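PDB 1Y89: devB protein from Vibrio cholerae O1 biovar eltor str. N16961, which is of unproven function but probably hydrolyses 6-phosphogluconolactone in the pentose phosphate pathway, or acts on a related sugar phosphate. Local coordinates for residues Gln58-Trp66 and Phe89-His100. Numbering follows the deposited sequence.
Sequences QWKNLHFWW and FSKINMPAQNIH
F64 and I99 make a single parallel bridge, with F64 N giving a hydrogen bond to N98 O at 2.9 Å and H100 N giving one to F64 O at 2.8 Å; a water continues the pairing between W66 N and H100 O. Upstream, the amide of N98 grips the start of the strand and the 3-10 turn before it: ND2 bonds to L62 O at 3.0 Å, from above the carbonyl plane, and weakly to the turn carbonyls of W59 and K60. The same amide lies stacked against one face of the H63 ring, planes 23° apart. At that ring's edge, H63 ND1 and H100 NE2 share a fairly straight hydrogen bond of 3.0 Å. H100 in turn lies flat on W65 in an offset stack, planes 1° apart, while W65 NE1 bonds to H32 on the neighbouring strand.

Strand 62-70 belongs to the mixed, largely parallel sheet of this Rossmann-like fold; one edge pairs with 31-35, and at this end the other takes a short parallel pairing from residues 98-100 of the loop between helices 80-89 and 108-122.

F64 and W66 project from the other side of the strand. The rim of W66 meets the rim of F89 nearly perpendicularly, CH2 to CE2 3.5 Å, and F89 also touches F64. M94 is a selenomethionine: with CG anti to the backbone N (chi1 166°) and the chain extended, its SE reaches the edge of F64 and sits obliquely beside W59. Over the centre of the W59 six-membered ring lies I92 CD1, a CH-pi contact, and W59 NE1 is held by A54 O.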
loop_
_atom_site.group_PDB
_atom_site.type_symbol
_atom_site.label_atom_id
_atom_site.label_comp_id
_atom_site.label_asym_id
_atom_site.label_seq_id
_atom_site.Cartn_x
_atom_site.Cartn_y
_atom_site.Cartn_z
ATOM N N GLN A 58 5.724 -20.951 6.854
ATOM C CA GLN A 58 6.073 -22.228 6.226
ATOM C C GLN A 58 7.371 -22.058 5.484
ATOM O O GLN A 58 7.378 -21.839 4.265
ATOM C CB GLN A 58 4.916 -22.698 5.330
ATOM C CG GLN A 58 3.588 -22.819 6.133
ATOM C CD GLN A 58 3.651 -23.840 7.282
ATOM O OE1 GLN A 58 3.896 -25.045 7.059
ATOM N NE2 GLN A 58 3.415 -23.366 8.531
ATOM N N TRP A 59 8.477 -22.128 6.230
ATOM C CA TRP A 59 9.833 -21.855 5.688
ATOM C C TRP A 59 10.188 -22.701 4.481
ATOM O O TRP A 59 10.989 -22.277 3.648
ATOM C CB TRP A 59 10.901 -22.053 6.785
ATOM C CG TRP A 59 10.665 -21.148 7.964
ATOM C CD1 TRP A 59 10.164 -21.507 9.182
ATOM C CD2 TRP A 59 10.837 -19.730 7.996
ATOM N NE1 TRP A 59 10.054 -20.393 9.989
ATOM C CE2 TRP A 59 10.479 -19.295 9.286
ATOM C CE3 TRP A 59 11.322 -18.780 7.069
ATOM C CZ2 TRP A 59 10.544 -17.953 9.666
ATOM C CZ3 TRP A 59 11.396 -17.434 7.459
ATOM C CH2 TRP A 59 11.009 -17.048 8.737
ATOM N N LYS A 60 9.603 -23.905 4.397
ATOM C CA LYS A 60 9.854 -24.809 3.274
ATOM C C LYS A 60 9.460 -24.228 1.898
ATOM O O LYS A 60 10.001 -24.652 0.869
ATOM C CB LYS A 60 9.167 -26.179 3.494
ATOM C CG LYS A 60 7.653 -26.100 3.401
ATOM C CD LYS A 60 6.945 -27.405 3.831
ATOM C CE LYS A 60 5.412 -27.197 3.978
ATOM N NZ LYS A 60 4.705 -28.533 4.201
ATOM N N ASN A 61 8.522 -23.274 1.891
ATOM C CA ASN A 61 8.057 -22.584 0.674
ATOM C C ASN A 61 8.813 -21.290 0.316
ATOM O O ASN A 61 8.673 -20.747 -0.788
ATOM C CB ASN A 61 6.557 -22.278 0.791
ATOM C CG ASN A 61 5.729 -23.520 0.830
ATOM O OD1 ASN A 61 6.108 -24.536 0.225
ATOM N ND2 ASN A 61 4.581 -23.465 1.525
ATOM N N LEU A 62 9.638 -20.804 1.241
ATOM C CA LEU A 62 10.378 -19.546 1.008
ATOM C C LEU A 62 11.807 -19.836 0.593
ATOM O O LEU A 62 12.429 -20.739 1.118
ATOM C CB LEU A 62 10.370 -18.656 2.275
ATOM C CG LEU A 62 9.030 -18.240 2.887
ATOM C CD1 LEU A 62 9.211 -17.229 4.015
ATOM C CD2 LEU A 62 8.094 -17.677 1.831
ATOM N N HIS A 63 12.316 -19.080 -0.379
ATOM C CA HIS A 63 13.705 -19.175 -0.798
ATOM C C HIS A 63 14.353 -17.825 -0.616
ATOM O O HIS A 63 13.835 -16.820 -1.111
ATOM C CB HIS A 63 13.788 -19.619 -2.279
ATOM C CG HIS A 63 13.369 -21.042 -2.474
ATOM N ND1 HIS A 63 14.271 -22.063 -2.672
ATOM C CD2 HIS A 63 12.146 -21.627 -2.383
ATOM C CE1 HIS A 63 13.617 -23.212 -2.773
ATOM N NE2 HIS A 63 12.326 -22.974 -2.591
ATOM N N PHE A 64 15.455 -17.787 0.117
ATOM C CA PHE A 64 16.129 -16.521 0.370
ATOM C C PHE A 64 17.384 -16.404 -0.445
ATOM O O PHE A 64 18.208 -17.338 -0.485
ATOM C CB PHE A 64 16.472 -16.338 1.865
ATOM C CG PHE A 64 15.270 -16.110 2.717
ATOM C CD1 PHE A 64 14.392 -15.065 2.446
ATOM C CD2 PHE A 64 15.005 -16.934 3.784
ATOM C CE1 PHE A 64 13.250 -14.846 3.255
ATOM C CE2 PHE A 64 13.868 -16.728 4.589
ATOM C CZ PHE A 64 12.992 -15.681 4.317
ATOM N N TRP A 65 17.505 -15.230 -1.070
ATOM C CA TRP A 65 18.676 -14.859 -1.851
ATOM C C TRP A 65 19.084 -13.491 -1.310
ATOM O O TRP A 65 18.363 -12.937 -0.480
ATOM C CB TRP A 65 18.331 -14.739 -3.334
ATOM C CG TRP A 65 17.718 -15.977 -3.933
ATOM C CD1 TRP A 65 16.411 -16.406 -3.780
ATOM C CD2 TRP A 65 18.349 -16.907 -4.801
ATOM N NE1 TRP A 65 16.213 -17.574 -4.492
ATOM C CE2 TRP A 65 17.376 -17.883 -5.151
ATOM C CE3 TRP A 65 19.638 -17.007 -5.345
ATOM C CZ2 TRP A 65 17.659 -18.952 -5.983
ATOM C CZ3 TRP A 65 19.921 -18.078 -6.186
ATOM C CH2 TRP A 65 18.927 -19.041 -6.495
ATOM N N TRP A 66 20.236 -12.992 -1.752
ATOM C CA TRP A 66 20.758 -11.685 -1.361
ATOM C C TRP A 66 20.842 -10.724 -2.524
ATOM O O TRP A 66 21.328 -11.113 -3.609
ATOM C CB TRP A 66 22.113 -11.833 -0.634
ATOM C CG TRP A 66 21.833 -12.150 0.812
ATOM C CD1 TRP A 66 21.795 -11.269 1.864
ATOM C CD2 TRP A 66 21.444 -13.418 1.334
ATOM N NE1 TRP A 66 21.418 -11.923 3.003
ATOM C CE2 TRP A 66 21.181 -13.243 2.705
ATOM C CE3 TRP A 66 21.273 -14.701 0.761
ATOM C CZ2 TRP A 66 20.795 -14.312 3.546
ATOM C CZ3 TRP A 66 20.874 -15.761 1.590
ATOM C CH2 TRP A 66 20.618 -15.554 2.957
ATOM N N PHE A 89 18.235 -17.623 10.736
ATOM C CA PHE A 89 18.250 -18.995 10.208
ATOM C C PHE A 89 18.630 -20.009 11.274
ATOM O O PHE A 89 18.061 -21.095 11.327
ATOM C CB PHE A 89 19.175 -19.163 8.981
ATOM C CG PHE A 89 18.934 -18.149 7.910
ATOM C CD1 PHE A 89 17.641 -17.734 7.599
ATOM C CD2 PHE A 89 20.008 -17.615 7.195
ATOM C CE1 PHE A 89 17.421 -16.795 6.594
ATOM C CE2 PHE A 89 19.789 -16.674 6.216
ATOM C CZ PHE A 89 18.490 -16.258 5.920
ATOM N N SER A 90 19.586 -19.659 12.125
ATOM C CA SER A 90 20.003 -20.567 13.202
ATOM C C SER A 90 18.919 -20.768 14.289
ATOM O O SER A 90 19.108 -21.557 15.220
ATOM C CB SER A 90 21.273 -20.031 13.841
ATOM O OG SER A 90 20.977 -18.853 14.555
ATOM N N LYS A 91 17.806 -20.040 14.189
ATOM C CA LYS A 91 16.754 -20.099 15.211
ATOM C C LYS A 91 15.479 -20.745 14.682
ATOM O O LYS A 91 14.455 -20.757 15.388
ATOM C CB LYS A 91 16.392 -18.689 15.716
ATOM C CG LYS A 91 17.556 -17.773 15.990
ATOM C CD LYS A 91 18.290 -18.193 17.205
ATOM C CE LYS A 91 19.436 -17.259 17.451
ATOM N NZ LYS A 91 20.204 -17.738 18.619
ATOM N N ILE A 92 15.504 -21.224 13.439
ATOM C CA ILE A 92 14.288 -21.716 12.787
ATOM C C ILE A 92 14.566 -23.008 12.045
ATOM O O ILE A 92 15.730 -23.379 11.860
ATOM C CB ILE A 92 13.651 -20.687 11.786
ATOM C CG1 ILE A 92 14.634 -20.356 10.647
ATOM C CG2 ILE A 92 13.095 -19.465 12.531
ATOM C CD1 ILE A 92 14.042 -19.630 9.457
ATOM N N ASN A 93 13.497 -23.695 11.639
ATOM C CA ASN A 93 13.635 -24.925 10.878
ATOM C C ASN A 93 13.326 -24.690 9.406
ATOM O O ASN A 93 12.175 -24.730 8.967
ATOM C CB ASN A 93 12.741 -26.029 11.453
ATOM C CG ASN A 93 13.032 -27.395 10.844
ATOM O OD1 ASN A 93 14.096 -27.617 10.238
ATOM N ND2 ASN A 93 12.085 -28.328 11.004
HETATM N N MSE A 94 14.373 -24.456 8.639
HETATM C CA MSE A 94 14.216 -24.104 7.241
HETATM C C MSE A 94 15.220 -24.937 6.460
HETATM O O MSE A 94 16.386 -25.003 6.865
HETATM C CB MSE A 94 14.517 -22.617 7.061
HETATM C CG MSE A 94 14.715 -22.201 5.620
HETATM SE SE MSE A 94 14.535 -20.268 5.528
HETATM C CE MSE A 94 14.218 -20.142 3.505
ATOM N N PRO A 95 14.783 -25.560 5.339
ATOM C CA PRO A 95 15.750 -26.372 4.579
ATOM C C PRO A 95 16.967 -25.536 4.165
ATOM O O PRO A 95 16.824 -24.368 3.758
ATOM C CB PRO A 95 14.955 -26.837 3.346
ATOM C CG PRO A 95 13.519 -26.712 3.721
ATOM C CD PRO A 95 13.436 -25.565 4.727
ATOM N N ALA A 96 18.156 -26.138 4.290
ATOM C CA ALA A 96 19.419 -25.501 3.921
ATOM C C ALA A 96 19.375 -25.140 2.430
ATOM O O ALA A 96 19.876 -24.089 2.013
ATOM C CB ALA A 96 20.606 -26.443 4.230
ATOM N N GLN A 97 18.726 -25.998 1.644
ATOM C CA GLN A 97 18.643 -25.819 0.191
ATOM C C GLN A 97 17.811 -24.588 -0.191
ATOM O O GLN A 97 17.922 -24.104 -1.315
ATOM C CB GLN A 97 18.101 -27.100 -0.510
ATOM C CG GLN A 97 16.568 -27.318 -0.330
ATOM C CD GLN A 97 16.078 -28.722 -0.655
ATOM O OE1 GLN A 97 16.087 -29.149 -1.827
ATOM N NE2 GLN A 97 15.616 -29.454 0.385
ATOM N N ASN A 98 17.024 -24.048 0.755
ATOM C CA ASN A 98 16.172 -22.885 0.481
ATOM C C ASN A 98 16.910 -21.576 0.775
ATOM O O ASN A 98 16.372 -20.471 0.583
ATOM C CB ASN A 98 14.898 -22.943 1.364
ATOM C CG ASN A 98 13.887 -23.951 0.865
ATOM O OD1 ASN A 98 14.254 -24.946 0.257
ATOM N ND2 ASN A 98 12.605 -23.691 1.113
ATOM N N ILE A 99 18.123 -21.695 1.297
ATOM C CA ILE A 99 18.917 -20.505 1.607
ATOM C C ILE A 99 20.074 -20.431 0.602
ATOM O O ILE A 99 20.953 -21.273 0.606
ATOM C CB ILE A 99 19.431 -20.539 3.081
ATOM C CG1 ILE A 99 18.261 -20.714 4.053
ATOM C CG2 ILE A 99 20.227 -19.269 3.412
ATOM C CD1 ILE A 99 18.695 -21.054 5.491
ATOM N N HIS A 100 20.051 -19.442 -0.277
ATOM C CA HIS A 100 20.950 -19.445 -1.426
ATOM C C HIS A 100 21.965 -18.328 -1.214
ATOM O O HIS A 100 21.874 -17.250 -1.830
ATOM C CB HIS A 100 20.145 -19.194 -2.705
ATOM C CG HIS A 100 19.011 -20.160 -2.915
ATOM N ND1 HIS A 100 19.121 -21.270 -3.719
ATOM C CD2 HIS A 100 17.741 -20.164 -2.444
ATOM C CE1 HIS A 100 17.977 -21.940 -3.714
ATOM N NE2 HIS A 100 17.108 -21.267 -2.975
HETATM O O HOH W 1 21.796 -14.963 -3.223
#